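Local coordinates for protein 3,4-dihydroxybenzoate decarboxylase (PDB 5NY5) that probably catalyses the reversible decarboxylation of 3,4-dihydroxybenzoate to catechol as a UbiD-family enzyme, using prenylated flavin mononucleotide and a manganese ion, at residues 76-79 with 80-83; 353-356 with 357-360; 371-374 with 375-379; 385-388 with 389-393. All coordinates share one frame; numbering follows the deposited sequence.

Contact 1: residues 76-79 with 80-83; sequences HASR and ERAA
S78 OG accepts the backbone N-H of R81 at 3.0 Å in an almost straight bond (170°). The hydroxyl reaches that amide because it stands anti to S78's own nitrogen (chi1 162°) and so leans over the first turn of the helix. S78 is therefore the N-cap of helix 79-84, in the N-terminal region of this UbiD-family chain, and its OG caps a backbone N-H of the first turn. S78 O starts the main-chain ladder by accepting A82 N at 3.0 Å, and R79 O follows with A83 N at 2.9 Å. The methylene of the same serine, CB, packs over one face of the R81 guanidinium, off-centre toward its rim, with NH1 at 3.7 Å. A77 CB lies 3.8 Å from R81 NH2. Bends at chi2 and chi3 fold the R81 chain back along the loop, where NE and NH2 bond to the carbonyls of M75 and G74 and NH1 to that of G55. R79 turns the other way, its guanidinium held by a salt bridge to E336 of helix 324-346 and by P90 O. H76 O and ND1 reach T329 and E326 at the start of that same helix.

Contact 2: residues 353-356 with 357-360; sequences NVYA and HTAG
The Y355 ring lies against H357, two residues on, and receives H357 CA squarely over one face, 3.6 Å from the ring centroid and 11° off the normal, a CH-pi contact. The two rings also touch, Y355 CE2 standing 3.6 Å from H357 CD2 over the imidazole face, but with planes at 33° they meet obliquely. With CG anti to its nitrogen (chi1 178°), the tyrosine runs forward along the chain far enough for OH to accept T358 N at 3.2 Å and to touch T358 CG2 at 3.4 Å. H357 is fixed further by ND1, which takes A359 N in the ring plane at 2.9 Å, while NE2 bonds to S410. T358 OG1 bonds to E325 and T328 of helix 324-346, and H357, T358 and A359 all pack on D411 of a second subunit. This packed centre contrasts with the start of the segment, where V354 is turned onto helix 324-346 and partly exposed N353 makes no contact with 357-360. A356, whose N-H is bonded to E336, centres an inverse gamma turn, and a 3-10 turn at 358-360 follows, in the connection between the antiparallel strands 351-356 and 365-370.

Contact 3: residues 371-374 with 375-379; sequences KKRQ and PSDEG
The connection from strand 365-370 to helix 380-391 contains a compact turn, a 3-10 segment at 375-377, and D377 ties that turn back onto the chain leading into it. R373 grips D377 side-on: NE donates to OD2 at 2.9 Å and NH2 to OD1 at 3.0 Å, each carboxylate oxygen using its syn lone pair. The guanidinium and carboxylate planes are only 15° apart, and both bonds are nearly straight. OD2 also uses its anti lone pair to accept the backbone N-H of R373 at 2.7 Å (166°), and Q374 N adds a weak bond to the same oxygen. R373 can thus hold the aspartate by main chain and side chain at once, because bends at chi2 and chi3 curl its chain round OD2. In return D377 N donates to Q374 O at 2.9 Å, from above the carbonyl plane. The Q374 amide packs at S376, CD 3.4 Å from OG. On another flank K372, extended beyond CG, carries NZ to E378 OE1 at 2.8 Å in a salt bridge; NZ meets OE1 on the syn side, out of the carboxylate plane. V465 O and T464 OG1 also receive K372 NZ, and W467 N reaches E378 OE1, while E378 OE2 pairs with R451 of a third subunit. D377 OD1 has a second cation in R380. With two arginines and main-chain N-H groups around it, the D377 carboxylate is probably stabilised as the anion, and its position and rotation are set from several directions.

Contact 4: residues 385-388 with 389-393; sequences ALIA and LATYS
I387 O is held by two donors of T391, the hydroxyl OG1 at 2.6 Å and the backbone N at 2.8 Å. This is the last turn of helix 380-391, the helix of the beta-alpha-beta unit that joins strands 365-370 and 397-401 of the C-terminal sheet. The threonine folds its hydroxyl back on the turn before: OG1 stands beside its own nitrogen, anti to the carbonyl carbon (chi1 -54°), and donates from above the carbonyl plane, 43° out of it. The hydroxyl bond thus supplements the ordinary i to i+4 bond, whose N-H comes in much nearer the plane. I387 and T391 point the same way, CG2 of the isoleucine passing 3.9 Å from OG1, and both side chains pack on A342 of helix 324-346. The regular ladder runs beside them, A385 O accepting L389 N at 3.0 Å and L386 O accepting A390 N at 2.9 Å. A388 O takes Y392 N at 2.9 Å, although Y392 has already left helical backbone angles. L389 and A385 face the sheet, meeting I398 of strand 397-401 and I460 of strand 455-462. On another side, I387 and A390 pack on A390 and I387 of a third subunit, and L386 on its L430, so this side of the helix lies in a subunit interface. Past the helix end Y392 turns its ring away and bonds through OH to K363 NZ. Close to the backbone, L389 CG rests 3.4 Å from A385 O.

How the contacts relate
All four contacts are local and follow one another in series; none nests in or crosses another. Contact 1 turns the chain from strand 70-73 into helix 79-84, in the N-terminal part of the chain, while the other three belong to the C-terminal part. Contact 2 leads out of strand 351-356 toward its antiparallel neighbour 365-370, contact 3 shapes the loop after that neighbour, and contact 4 closes the helix that follows. Contacts 1 and 2, about 14 Å apart between centres, are tied through helix 324-346, where E336 binds both R79 and A356 N. That helix also packs on contact 4. Contacts 3 and 4 both touch the third subunit, whereas contact 2 meets the second.

Contact 1: residues 76-79 with 80-83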
ATOM      1  N   HIS A  76      22.366 -21.383 -32.543  1.00 48.72           N
ATOM      2  CA  HIS A  76      21.513 -21.640 -31.393  1.00 48.85           C
ATOM      3  C   HIS A  76      20.366 -20.645 -31.277  1.00 48.61           C
ATOM      4  O   HIS A  76      19.712 -20.593 -30.232  1.00 48.76           O
ATOM      5  CB  HIS A  76      22.334 -21.624 -30.100  1.00 48.88           C
ATOM      6  CG  HIS A  76      23.685 -22.254 -30.229  1.00 49.11           C
ATOM      7  ND1 HIS A  76      24.826 -21.520 -30.466  1.00 48.89           N
ATOM      8  CD2 HIS A  76      24.078 -23.546 -30.149  1.00 49.71           C
ATOM      9  CE1 HIS A  76      25.865 -22.333 -30.527  1.00 49.31           C
ATOM     10  NE2 HIS A  76      25.439 -23.568 -30.339  1.00 49.81           N
ATOM     11  N   ALA A  77      20.103 -19.860 -32.321  1.00 48.39           N
ATOM     12  CA  ALA A  77      19.095 -18.802 -32.268  1.00 48.27           C
ATOM     13  C   ALA A  77      17.678 -19.311 -32.489  1.00 48.71           C
ATOM     14  O   ALA A  77      16.884 -18.659 -33.169  1.00 48.77           O
ATOM     15  CB  ALA A  77      19.442 -17.720 -33.287  1.00 48.03           C
ATOM     16  N   SER A  78      17.337 -20.467 -31.921  1.00 49.17           N
ATOM     17  CA  SER A  78      16.002 -21.038 -32.035  1.00 49.82           C
ATOM     18  C   SER A  78      15.852 -22.214 -31.079  1.00 50.44           C
ATOM     19  O   SER A  78      16.724 -23.085 -31.019  1.00 50.57           O
ATOM     20  CB  SER A  78      15.721 -21.485 -33.472  1.00 50.18           C
ATOM     21  OG  SER A  78      14.636 -22.394 -33.521  1.00 51.09           O
ATOM     22  N   ARG A  79      14.756 -22.247 -30.322  1.00 50.96           N
ATOM     23  CA  ARG A  79      14.538 -23.377 -29.427  1.00 51.77           C
ATOM     24  C   ARG A  79      14.228 -24.641 -30.215  1.00 52.63           C
ATOM     25  O   ARG A  79      14.679 -25.732 -29.849  1.00 53.22           O
ATOM     26  CB  ARG A  79      13.418 -23.063 -28.433  1.00 52.31           C
ATOM     27  CG  ARG A  79      13.063 -24.229 -27.521  1.00 53.40           C
ATOM     28  CD  ARG A  79      11.987 -23.861 -26.515  1.00 54.07           C
ATOM     29  NE  ARG A  79      12.556 -23.367 -25.267  1.00 53.84           N
ATOM     30  CZ  ARG A  79      12.611 -24.072 -24.144  1.00 54.66           C
ATOM     31  NH1 ARG A  79      12.121 -25.301 -24.107  1.00 55.79           N
ATOM     32  NH2 ARG A  79      13.149 -23.546 -23.059  1.00 54.53           N
ATOM     33  N   GLU A  80      13.472 -24.512 -31.305  1.00 52.88           N
ATOM     34  CA  GLU A  80      13.215 -25.661 -32.166  1.00 53.86           C
ATOM     35  C   GLU A  80      14.511 -26.187 -32.765  1.00 53.61           C
ATOM     36  O   GLU A  80      14.764 -27.397 -32.763  1.00 54.50           O
ATOM     37  CB  GLU A  80      12.228 -25.288 -33.274  1.00 55.41           C
ATOM     38  CG  GLU A  80      10.764 -25.242 -32.843  1.00 59.88           C
ATOM     39  CD  GLU A  80      10.413 -23.986 -32.067  1.00 64.47           C
ATOM     40  OE1 GLU A  80      11.085 -22.951 -32.267  1.00 62.65           O
ATOM     41  OE2 GLU A  80       9.464 -24.034 -31.255  1.00 67.06           O
ATOM     42  N   ARG A  81      15.351 -25.285 -33.277  1.00 52.57           N
ATOM     43  CA  ARG A  81      16.608 -25.704 -33.884  1.00 52.42           C
ATOM     44  C   ARG A  81      17.499 -26.414 -32.875  1.00 52.54           C
ATOM     45  O   ARG A  81      18.116 -27.439 -33.193  1.00 54.47           O
ATOM     46  CB  ARG A  81      17.329 -24.497 -34.488  1.00 51.41           C
ATOM     47  CG  ARG A  81      18.756 -24.779 -34.912  1.00 51.25           C
ATOM     48  CD  ARG A  81      19.150 -23.994 -36.152  1.00 50.92           C
ATOM     49  NE  ARG A  81      19.319 -22.567 -35.900  1.00 50.02           N
ATOM     50  CZ  ARG A  81      18.423 -21.636 -36.213  1.00 49.84           C
ATOM     51  NH1 ARG A  81      17.282 -21.975 -36.792  1.00 50.46           N
ATOM     52  NH2 ARG A  81      18.673 -20.364 -35.949  1.00 49.21           N
ATOM     53  N   ALA A  82      17.570 -25.894 -31.649  1.00 52.07           N
ATOM     54  CA  ALA A  82      18.368 -26.547 -30.619  1.00 52.32           C
ATOM     55  C   ALA A  82      17.803 -27.916 -30.269  1.00 53.64           C
ATOM     56  O   ALA A  82      18.562 -28.866 -30.043  1.00 54.25           O
ATOM     57  CB  ALA A  82      18.443 -25.664 -29.375  1.00 51.75           C
ATOM     58  N   ALA A  83      16.476 -28.039 -30.218  1.00 54.26           N
ATOM     59  CA  ALA A  83      15.870 -29.327 -29.904  1.00 55.75           C
ATOM     60  C   ALA A  83      16.110 -30.336 -31.018  1.00 56.62           C
ATOM     61  O   ALA A  83      16.357 -31.517 -30.755  1.00 57.81           O
ATOM     62  CB  ALA A  83      14.376 -29.152 -29.646  1.00 56.35           C
TER

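Contact 2: residues 353-356 with 357-360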
ATOM      1  N   ASN A 353       6.065 -27.112 -16.225  1.00 39.93           N
ATOM      2  CA  ASN A 353       7.131 -26.663 -17.106  1.00 40.00           C
ATOM      3  C   ASN A 353       7.549 -25.272 -16.660  1.00 39.33           C
ATOM      4  O   ASN A 353       6.899 -24.649 -15.817  1.00 46.26           O
ATOM      5  CB  ASN A 353       6.685 -26.660 -18.570  1.00 49.72           C
ATOM      6  CG  ASN A 353       7.832 -26.894 -19.530  1.00 40.74           C
ATOM      7  OD1 ASN A 353       8.999 -26.708 -19.183  1.00 40.79           O
ATOM      8  ND2 ASN A 353       7.505 -27.305 -20.746  1.00 41.20           N
ATOM      9  N   VAL A 354       8.642 -24.791 -17.240  1.00 39.42           N
ATOM     10  CA  VAL A 354       9.170 -23.469 -16.925  1.00 38.90           C
ATOM     11  C   VAL A 354       9.860 -22.929 -18.168  1.00 39.10           C
ATOM     12  O   VAL A 354      10.526 -23.669 -18.895  1.00 39.73           O
ATOM     13  CB  VAL A 354      10.119 -23.515 -15.704  1.00 38.92           C
ATOM     14  CG1 VAL A 354      11.145 -24.620 -15.865  1.00 39.71           C
ATOM     15  CG2 VAL A 354      10.808 -22.174 -15.492  1.00 38.51           C
ATOM     16  N   TYR A 355       9.681 -21.637 -18.421  1.00 38.64           N
ATOM     17  CA  TYR A 355      10.246 -20.973 -19.588  1.00 38.85           C
ATOM     18  C   TYR A 355      11.024 -19.755 -19.119  1.00 38.52           C
ATOM     19  O   TYR A 355      10.457 -18.861 -18.484  1.00 38.52           O
ATOM     20  CB  TYR A 355       9.143 -20.570 -20.578  1.00 38.80           C
ATOM     21  CG  TYR A 355       9.616 -19.828 -21.813  1.00 39.09           C
ATOM     22  CD1 TYR A 355      10.920 -19.949 -22.275  1.00 39.57           C
ATOM     23  CD2 TYR A 355       8.751 -19.004 -22.518  1.00 38.99           C
ATOM     24  CE1 TYR A 355      11.347 -19.271 -23.397  1.00 39.92           C
ATOM     25  CE2 TYR A 355       9.170 -18.323 -23.645  1.00 39.36           C
ATOM     26  CZ  TYR A 355      10.469 -18.462 -24.080  1.00 39.81           C
ATOM     27  OH  TYR A 355      10.892 -17.785 -25.198  1.00 40.26           O
ATOM     28  N   ALA A 356      12.320 -19.729 -19.417  1.00 38.95           N
ATOM     29  CA  ALA A 356      13.134 -18.534 -19.221  1.00 38.79           C
ATOM     30  C   ALA A 356      12.900 -17.649 -20.435  1.00 38.86           C
ATOM     31  O   ALA A 356      13.618 -17.717 -21.432  1.00 39.44           O
ATOM     32  CB  ALA A 356      14.605 -18.892 -19.047  1.00 39.37           C
ATOM     33  N   HIS A 357      11.872 -16.806 -20.338  1.00 38.34           N
ATOM     34  CA  HIS A 357      11.323 -16.129 -21.504  1.00 38.48           C
ATOM     35  C   HIS A 357      12.392 -15.348 -22.256  1.00 42.01           C
ATOM     36  O   HIS A 357      13.286 -14.744 -21.658  1.00 42.25           O
ATOM     37  CB  HIS A 357      10.194 -15.194 -21.080  1.00 37.92           C
ATOM     38  CG  HIS A 357       9.265 -14.829 -22.192  1.00 38.14           C
ATOM     39  ND1 HIS A 357       9.645 -14.030 -23.247  1.00 38.55           N
ATOM     40  CD2 HIS A 357       7.972 -15.158 -22.416  1.00 38.12           C
ATOM     41  CE1 HIS A 357       8.626 -13.882 -24.075  1.00 38.78           C
ATOM     42  NE2 HIS A 357       7.599 -14.556 -23.593  1.00 38.53           N
ATOM     43  N   THR A 358      12.292 -15.372 -23.587  1.00 41.97           N
ATOM     44  CA  THR A 358      13.274 -14.706 -24.431  1.00 39.98           C
ATOM     45  C   THR A 358      13.234 -13.193 -24.280  1.00 39.72           C
ATOM     46  O   THR A 358      14.219 -12.523 -24.605  1.00 40.11           O
ATOM     47  CB  THR A 358      13.059 -15.100 -25.896  1.00 40.68           C
ATOM     48  OG1 THR A 358      14.060 -14.487 -26.716  1.00 41.32           O
ATOM     49  CG2 THR A 358      11.688 -14.661 -26.373  1.00 40.53           C
ATOM     50  N   ALA A 359      12.123 -12.638 -23.792  1.00 42.58           N
ATOM     51  CA  ALA A 359      12.076 -11.209 -23.515  1.00 39.42           C
ATOM     52  C   ALA A 359      12.976 -10.830 -22.350  1.00 39.16           C
ATOM     53  O   ALA A 359      13.405  -9.676 -22.261  1.00 39.44           O
ATOM     54  CB  ALA A 359      10.640 -10.770 -23.236  1.00 39.42           C
ATOM     55  N   GLY A 360      13.270 -11.769 -21.463  1.00 39.74           N
ATOM     56  CA  GLY A 360      14.239 -11.554 -20.415  1.00 42.41           C
ATOM     57  C   GLY A 360      15.642 -11.975 -20.780  1.00 40.86           C
ATOM     58  O   GLY A 360      16.517 -11.991 -19.909  1.00 41.40           O
TER

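Contact 3: residues 371-374 with 375-379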
ATOM      1  N   LYS A 371       0.177 -26.961 -11.831  1.00 39.33           N
ATOM      2  CA  LYS A 371      -1.111 -27.642 -11.886  1.00 39.82           C
ATOM      3  C   LYS A 371      -1.587 -27.878 -10.460  1.00 39.96           C
ATOM      4  O   LYS A 371      -1.005 -28.689  -9.735  1.00 42.11           O
ATOM      5  CB  LYS A 371      -1.009 -28.961 -12.652  1.00 40.55           C
ATOM      6  CG  LYS A 371      -2.314 -29.732 -12.742  1.00 41.17           C
ATOM      7  CD  LYS A 371      -2.112 -31.066 -13.449  1.00 41.95           C
ATOM      8  CE  LYS A 371      -3.420 -31.827 -13.592  1.00 44.73           C
ATOM      9  NZ  LYS A 371      -3.200 -33.200 -14.125  1.00 49.60           N
ATOM     10  N   LYS A 372      -2.636 -27.170 -10.055  1.00 39.76           N
ATOM     11  CA  LYS A 372      -3.240 -27.402  -8.753  1.00 40.01           C
ATOM     12  C   LYS A 372      -4.096 -28.659  -8.822  1.00 40.86           C
ATOM     13  O   LYS A 372      -5.088 -28.708  -9.559  1.00 41.13           O
ATOM     14  CB  LYS A 372      -4.060 -26.191  -8.318  1.00 39.59           C
ATOM     15  CG  LYS A 372      -3.215 -24.956  -8.065  1.00 38.82           C
ATOM     16  CD  LYS A 372      -4.075 -23.738  -7.792  1.00 38.49           C
ATOM     17  CE  LYS A 372      -3.234 -22.480  -7.722  1.00 37.77           C
ATOM     18  NZ  LYS A 372      -4.086 -21.264  -7.692  1.00 37.52           N
ATOM     19  N   ARG A 373      -3.703 -29.679  -8.065  1.00 41.39           N
ATOM     20  CA  ARG A 373      -4.358 -30.975  -8.100  1.00 42.30           C
ATOM     21  C   ARG A 373      -5.286 -31.208  -6.919  1.00 42.77           C
ATOM     22  O   ARG A 373      -6.152 -32.087  -6.992  1.00 44.01           O
ATOM     23  CB  ARG A 373      -3.300 -32.083  -8.134  1.00 42.78           C
ATOM     24  CG  ARG A 373      -2.149 -31.787  -9.079  1.00 42.34           C
ATOM     25  CD  ARG A 373      -0.841 -32.360  -8.567  1.00 43.21           C
ATOM     26  NE  ARG A 373      -0.374 -31.680  -7.361  1.00 46.43           N
ATOM     27  CZ  ARG A 373       0.752 -31.984  -6.724  1.00 50.93           C
ATOM     28  NH1 ARG A 373       1.527 -32.960  -7.175  1.00 60.97           N
ATOM     29  NH2 ARG A 373       1.105 -31.315  -5.635  1.00 49.07           N
ATOM     30  N   GLN A 374      -5.131 -30.443  -5.849  1.00 42.81           N
ATOM     31  CA  GLN A 374      -5.866 -30.652  -4.612  1.00 43.92           C
ATOM     32  C   GLN A 374      -5.961 -29.318  -3.897  1.00 42.45           C
ATOM     33  O   GLN A 374      -5.220 -28.384  -4.224  1.00 44.74           O
ATOM     34  CB  GLN A 374      -5.173 -31.704  -3.736  1.00 43.75           C
ATOM     35  CG  GLN A 374      -3.664 -31.583  -3.721  1.00 44.61           C
ATOM     36  CD  GLN A 374      -3.003 -32.726  -2.988  1.00 50.93           C
ATOM     37  OE1 GLN A 374      -3.650 -33.443  -2.224  1.00 51.87           O
ATOM     38  NE2 GLN A 374      -1.708 -32.908  -3.220  1.00 52.43           N
ATOM     39  N   PRO A 375      -6.876 -29.182  -2.929  1.00 42.55           N
ATOM     40  CA  PRO A 375      -6.985 -27.905  -2.202  1.00 41.98           C
ATOM     41  C   PRO A 375      -5.682 -27.437  -1.574  1.00 41.46           C
ATOM     42  O   PRO A 375      -5.402 -26.232  -1.564  1.00 40.72           O
ATOM     43  CB  PRO A 375      -8.048 -28.208  -1.138  1.00 42.74           C
ATOM     44  CG  PRO A 375      -8.870 -29.281  -1.731  1.00 43.54           C
ATOM     45  CD  PRO A 375      -7.920 -30.135  -2.513  1.00 43.55           C
ATOM     46  N   SER A 376      -4.870 -28.361  -1.056  1.00 41.91           N
ATOM     47  CA  SER A 376      -3.604 -27.984  -0.439  1.00 41.57           C
ATOM     48  C   SER A 376      -2.642 -27.331  -1.423  1.00 40.78           C
ATOM     49  O   SER A 376      -1.684 -26.681  -0.995  1.00 40.37           O
ATOM     50  CB  SER A 376      -2.945 -29.209   0.197  1.00 42.40           C
ATOM     51  OG  SER A 376      -2.754 -30.236  -0.759  1.00 46.48           O
ATOM     52  N   ASP A 377      -2.866 -27.491  -2.728  1.00 40.64           N
ATOM     53  CA  ASP A 377      -1.994 -26.847  -3.701  1.00 39.96           C
ATOM     54  C   ASP A 377      -2.198 -25.342  -3.755  1.00 39.19           C
ATOM     55  O   ASP A 377      -1.291 -24.625  -4.189  1.00 42.84           O
ATOM     56  CB  ASP A 377      -2.209 -27.449  -5.088  1.00 40.13           C
ATOM     57  CG  ASP A 377      -1.442 -28.737  -5.282  1.00 40.73           C
ATOM     58  OD1 ASP A 377      -0.434 -28.935  -4.572  1.00 43.65           O
ATOM     59  OD2 ASP A 377      -1.843 -29.547  -6.141  1.00 41.16           O
ATOM     60  N   GLU A 378      -3.359 -24.848  -3.337  1.00 39.21           N
ATOM     61  CA  GLU A 378      -3.555 -23.410  -3.258  1.00 38.58           C
ATOM     62  C   GLU A 378      -2.594 -22.819  -2.241  1.00 38.28           C
ATOM     63  O   GLU A 378      -2.523 -23.276  -1.098  1.00 38.69           O
ATOM     64  CB  GLU A 378      -4.995 -23.079  -2.882  1.00 38.84           C
ATOM     65  CG  GLU A 378      -5.272 -21.594  -2.832  1.00 38.30           C
ATOM     66  CD  GLU A 378      -4.950 -20.897  -4.140  1.00 37.79           C
ATOM     67  OE1 GLU A 378      -5.395 -21.383  -5.199  1.00 38.44           O
ATOM     68  OE2 GLU A 378      -4.247 -19.868  -4.110  1.00 37.22           O
ATOM     69  N   GLY A 379      -1.849 -21.805  -2.661  1.00 37.64           N
ATOM     70  CA  GLY A 379      -0.796 -21.235  -1.862  1.00 37.38           C
ATOM     71  C   GLY A 379       0.585 -21.743  -2.209  1.00 37.40           C
ATOM     72  O   GLY A 379       1.576 -21.100  -1.850  1.00 37.14           O
TER

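Contact 4: residues 385-388 with 389-393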
ATOM      1  N   ALA A 385       7.167 -19.716  -6.951  1.00 43.47           N
ATOM      2  CA  ALA A 385       7.815 -18.488  -7.397  1.00 35.95           C
ATOM      3  C   ALA A 385       8.979 -18.118  -6.490  1.00 36.08           C
ATOM      4  O   ALA A 385      10.023 -17.658  -6.966  1.00 36.13           O
ATOM      5  CB  ALA A 385       6.797 -17.350  -7.457  1.00 35.43           C
ATOM      6  N   LEU A 386       8.820 -18.317  -5.183  1.00 36.21           N
ATOM      7  CA  LEU A 386       9.911 -18.032  -4.257  1.00 36.45           C
ATOM      8  C   LEU A 386      11.094 -18.963  -4.486  1.00 37.11           C
ATOM      9  O   LEU A 386      12.250 -18.550  -4.341  1.00 37.34           O
ATOM     10  CB  LEU A 386       9.415 -18.141  -2.818  1.00 38.66           C
ATOM     11  CG  LEU A 386       8.323 -17.141  -2.439  1.00 36.02           C
ATOM     12  CD1 LEU A 386       7.837 -17.383  -1.022  1.00 36.27           C
ATOM     13  CD2 LEU A 386       8.832 -15.725  -2.600  1.00 35.62           C
ATOM     14  N   ILE A 387      10.831 -20.221  -4.839  1.00 37.52           N
ATOM     15  CA  ILE A 387      11.924 -21.158  -5.077  1.00 38.25           C
ATOM     16  C   ILE A 387      12.731 -20.730  -6.296  1.00 38.21           C
ATOM     17  O   ILE A 387      13.966 -20.725  -6.271  1.00 38.69           O
ATOM     18  CB  ILE A 387      11.384 -22.590  -5.224  1.00 38.74           C
ATOM     19  CG1 ILE A 387      10.745 -23.058  -3.920  1.00 38.97           C
ATOM     20  CG2 ILE A 387      12.498 -23.535  -5.611  1.00 39.56           C
ATOM     21  CD1 ILE A 387      10.010 -24.372  -4.044  1.00 39.42           C
ATOM     22  N   ALA A 388      12.045 -20.348  -7.373  1.00 37.73           N
ATOM     23  CA  ALA A 388      12.739 -19.914  -8.581  1.00 37.74           C
ATOM     24  C   ALA A 388      13.561 -18.658  -8.324  1.00 37.55           C
ATOM     25  O   ALA A 388      14.717 -18.561  -8.752  1.00 40.88           O
ATOM     26  CB  ALA A 388      11.733 -19.680  -9.706  1.00 37.31           C
ATOM     27  N   LEU A 389      12.974 -17.678  -7.632  1.00 37.00           N
ATOM     28  CA  LEU A 389      13.711 -16.471  -7.277  1.00 36.87           C
ATOM     29  C   LEU A 389      14.939 -16.798  -6.439  1.00 37.52           C
ATOM     30  O   LEU A 389      16.006 -16.202  -6.624  1.00 51.84           O
ATOM     31  CB  LEU A 389      12.798 -15.507  -6.523  1.00 36.27           C
ATOM     32  CG  LEU A 389      11.721 -14.791  -7.336  1.00 35.70           C
ATOM     33  CD1 LEU A 389      10.724 -14.122  -6.412  1.00 35.27           C
ATOM     34  CD2 LEU A 389      12.356 -13.771  -8.261  1.00 35.64           C
ATOM     35  N   ALA A 390      14.804 -17.741  -5.504  1.00 37.88           N
ATOM     36  CA  ALA A 390      15.939 -18.138  -4.683  1.00 38.64           C
ATOM     37  C   ALA A 390      16.975 -18.903  -5.494  1.00 39.37           C
ATOM     38  O   ALA A 390      18.177 -18.782  -5.233  1.00 47.68           O
ATOM     39  CB  ALA A 390      15.458 -18.980  -3.505  1.00 38.94           C
ATOM     40  N   THR A 391      16.531 -19.680  -6.483  1.00 39.74           N
ATOM     41  CA  THR A 391      17.436 -20.492  -7.289  1.00 40.14           C
ATOM     42  C   THR A 391      18.233 -19.650  -8.277  1.00 40.14           C
ATOM     43  O   THR A 391      19.441 -19.851  -8.431  1.00 40.92           O
ATOM     44  CB  THR A 391      16.646 -21.569  -8.033  1.00 40.21           C
ATOM     45  OG1 THR A 391      15.863 -22.318  -7.097  1.00 42.17           O
ATOM     46  CG2 THR A 391      17.580 -22.509  -8.760  1.00 41.07           C
ATOM     47  N   TYR A 392      17.583 -18.713  -8.957  1.00 39.38           N
ATOM     48  CA  TYR A 392      18.228 -17.887  -9.974  1.00 39.41           C
ATOM     49  C   TYR A 392      18.071 -16.429  -9.557  1.00 38.81           C
ATOM     50  O   TYR A 392      17.077 -15.780  -9.887  1.00 43.74           O
ATOM     51  CB  TYR A 392      17.631 -18.159 -11.354  1.00 39.23           C
ATOM     52  CG  TYR A 392      18.548 -17.798 -12.496  1.00 39.90           C
ATOM     53  CD1 TYR A 392      19.532 -18.679 -12.923  1.00 40.58           C
ATOM     54  CD2 TYR A 392      18.431 -16.578 -13.150  1.00 42.63           C
ATOM     55  CE1 TYR A 392      20.376 -18.354 -13.969  1.00 45.33           C
ATOM     56  CE2 TYR A 392      19.269 -16.245 -14.196  1.00 39.77           C
ATOM     57  CZ  TYR A 392      20.239 -17.134 -14.601  1.00 46.80           C
ATOM     58  OH  TYR A 392      21.075 -16.804 -15.641  1.00 48.68           O
ATOM     59  N   SER A 393      19.068 -15.911  -8.836  1.00 40.13           N
ATOM     60  CA  SER A 393      18.945 -14.589  -8.234  1.00 39.13           C
ATOM     61  C   SER A 393      18.914 -13.470  -9.266  1.00 38.62           C
ATOM     62  O   SER A 393      18.509 -12.352  -8.932  1.00 40.47           O
ATOM     63  CB  SER A 393      20.089 -14.352  -7.245  1.00 40.46           C
ATOM     64  OG  SER A 393      21.347 -14.393  -7.890  1.00 41.16           O
TER